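Local structure of dihydrodipicolinate synthase (Rhodopseudomonas palustris, 3DZ1) at residues 37-42 and 75-80. The protein belongs to the DapA family of TIM-barrel lyases and probably acts as a 4-hydroxy-tetrahydrodipicolinate synthase in lysine biosynthesis. Residues are numbered along the deposited sequence; the frame is centred on the assembly and turned at random.
Sequences FYAEVG and KSMQVI
Met77, present as selenomethionine, lays the end of its side chain against the last turn of helix 28-40 at Tyr38 and Ala39. The selenium does most of the touching: SE of Met77 lies 3.7 Å from CA of Ala39, and C of Tyr38 is 4.0 Å from SE of Met77, so the selenium rests on the peptide joining the two residues rather than on a side chain alone. A bend at chi3 (-70°) turns the terminal methyl beside Ala39, where CE of Met77 comes to 3.8 Å from CB of Ala39. Tyr38 meets the selenium through CB, at 4.2 Å from SE of Met77; the end of its side chain leads away from Met77, and the Tyr38 side chain touches Ala14 and Pro17 and, like Met77, Val46 of strand 45-48. The tight part is thus the selenium and methyl of buried Met77 against the Tyr38-Ala39 backbone and CB of Ala39, a residue itself partly exposed. Toward solvent the packing thins out: exposed Ser76 comes near through OG, 4.4 Å from CB of Ala39, a loose approach without a hydrogen bond. Just beyond, the helix ends in a Schellman motif, with N of Gly42 bonded to O of Ala39 at 3.2 Å, the next backbone N-H bonded to O of Tyr38, and Gly42, at positive phi, as the C-prime residue. Met77 immediately precedes strand 78-82, whose Gln78 and Ile80 hydrogen-bond to the backbone of strand 45-48. The contact joins the C-terminal end of an outer helix of the TIM barrel to the lead-in of strand 78-82, next to strand 45-48 in the barrel. With no hydrogen bond or salt bridge between the segments and only 135 Å² buried, their direct attachment rests on van der Waals packing of the selenoether chain against Ala39 and helix backbone, a small apolar contact with no polar bond to fix its geometry.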
loop_
_atom_site.group_PDB
_atom_site.type_symbol
_atom_site.label_atom_id
_atom_site.label_comp_id
_atom_site.label_asym_id
_atom_site.label_seq_id
_atom_site.Cartn_x
_atom_site.Cartn_y
_atom_site.Cartn_z
ATOM N N PHE A 37 26.895 24.952 15.410
ATOM C CA PHE A 37 27.713 23.953 14.739
ATOM C C PHE A 37 27.516 24.025 13.225
ATOM O O PHE A 37 28.481 24.154 12.465
ATOM C CB PHE A 37 27.341 22.554 15.237
ATOM C CG PHE A 37 28.020 21.448 14.482
ATOM C CD1 PHE A 37 29.392 21.246 14.602
ATOM C CD2 PHE A 37 27.295 20.635 13.620
ATOM C CE1 PHE A 37 30.033 20.251 13.869
ATOM C CE2 PHE A 37 27.927 19.636 12.884
ATOM C CZ PHE A 37 29.298 19.445 13.008
ATOM N N TYR A 38 26.264 23.932 12.786
ATOM C CA TYR A 38 25.962 23.986 11.357
ATOM C C TYR A 38 26.554 25.226 10.685
ATOM O O TYR A 38 27.085 25.148 9.577
ATOM C CB TYR A 38 24.450 23.976 11.119
ATOM C CG TYR A 38 23.722 22.759 11.648
ATOM C CD1 TYR A 38 24.244 21.475 11.480
ATOM C CD2 TYR A 38 22.479 22.888 12.269
ATOM C CE1 TYR A 38 23.539 20.348 11.914
ATOM C CE2 TYR A 38 21.769 21.774 12.706
ATOM C CZ TYR A 38 22.302 20.508 12.525
ATOM O OH TYR A 38 21.588 19.409 12.944
ATOM N N ALA A 39 26.439 26.374 11.347
ATOM C CA ALA A 39 26.968 27.614 10.793
ATOM C C ALA A 39 28.487 27.548 10.737
ATOM O O ALA A 39 29.103 27.901 9.729
ATOM C CB ALA A 39 26.534 28.798 11.642
ATOM N N GLU A 40 29.082 27.079 11.828
ATOM C CA GLU A 40 30.532 26.974 11.941
ATOM C C GLU A 40 31.176 26.123 10.849
ATOM O O GLU A 40 32.267 26.444 10.369
ATOM C CB GLU A 40 30.896 26.397 13.311
ATOM C CG GLU A 40 32.382 26.289 13.581
ATOM C CD GLU A 40 32.673 25.546 14.875
ATOM O OE1 GLU A 40 32.290 24.357 14.980
ATOM O OE2 GLU A 40 33.279 26.147 15.789
ATOM N N VAL A 41 30.507 25.045 10.453
ATOM C CA VAL A 41 31.069 24.153 9.441
ATOM C C VAL A 41 30.736 24.473 7.982
ATOM O O VAL A 41 31.054 23.689 7.086
ATOM C CB VAL A 41 30.694 22.675 9.734
ATOM C CG1 VAL A 41 31.161 22.299 11.131
ATOM C CG2 VAL A 41 29.195 22.462 9.581
ATOM N N GLY A 42 30.095 25.612 7.738
ATOM C CA GLY A 42 29.794 25.995 6.367
ATOM C C GLY A 42 28.429 25.671 5.783
ATOM O O GLY A 42 28.246 25.780 4.569
ATOM N N LYS A 75 20.966 33.195 12.601
ATOM C CA LYS A 75 20.925 34.530 12.015
ATOM C C LYS A 75 21.586 34.656 10.637
ATOM O O LYS A 75 21.145 35.454 9.809
ATOM C CB LYS A 75 21.567 35.529 12.984
ATOM C CG LYS A 75 20.950 35.515 14.378
ATOM C CD LYS A 75 21.663 36.480 15.318
ATOM C CE LYS A 75 23.146 36.145 15.448
ATOM N NZ LYS A 75 23.865 37.074 16.370
ATOM N N SER A 76 22.631 33.870 10.388
ATOM C CA SER A 76 23.348 33.930 9.114
ATOM C C SER A 76 22.986 32.827 8.121
ATOM O O SER A 76 23.628 32.695 7.077
ATOM C CB SER A 76 24.858 33.888 9.363
ATOM O OG SER A 76 25.238 32.639 9.921
HETATM N N MSE A 77 21.967 32.035 8.442
HETATM C CA MSE A 77 21.550 30.947 7.562
HETATM C C MSE A 77 20.052 30.982 7.284
HETATM O O MSE A 77 19.276 31.542 8.056
HETATM C CB MSE A 77 21.899 29.595 8.187
HETATM C CG MSE A 77 23.373 29.372 8.435
HETATM SE SE MSE A 77 23.680 27.622 9.193
HETATM C CE MSE A 77 22.899 27.913 10.942
ATOM N N GLN A 78 19.653 30.368 6.178
ATOM C CA GLN A 78 18.247 30.311 5.812
ATOM C C GLN A 78 17.646 29.072 6.473
ATOM O O GLN A 78 18.159 27.967 6.308
ATOM C CB GLN A 78 18.111 30.224 4.288
ATOM C CG GLN A 78 18.762 31.390 3.547
ATOM C CD GLN A 78 18.646 31.272 2.037
ATOM O OE1 GLN A 78 19.132 30.306 1.431
ATOM N NE2 GLN A 78 18.011 32.266 1.415
ATOM N N VAL A 79 16.572 29.257 7.236
ATOM C CA VAL A 79 15.926 28.134 7.910
ATOM C C VAL A 79 14.605 27.768 7.246
ATOM O O VAL A 79 13.733 28.614 7.048
ATOM C CB VAL A 79 15.677 28.442 9.408
ATOM C CG1 VAL A 79 14.849 27.337 10.046
ATOM C CG2 VAL A 79 17.006 28.563 10.128
ATOM N N ILE A 80 14.471 26.491 6.906
ATOM C CA ILE A 80 13.273 25.979 6.254
ATOM C C ILE A 80 12.476 25.155 7.257
ATOM O O ILE A 80 13.011 24.252 7.893
ATOM C CB ILE A 80 13.660 25.098 5.056
ATOM C CG1 ILE A 80 14.436 25.936 4.041
ATOM C CG2 ILE A 80 12.416 24.500 4.414
ATOM C CD1 ILE A 80 15.159 25.115 3.007
#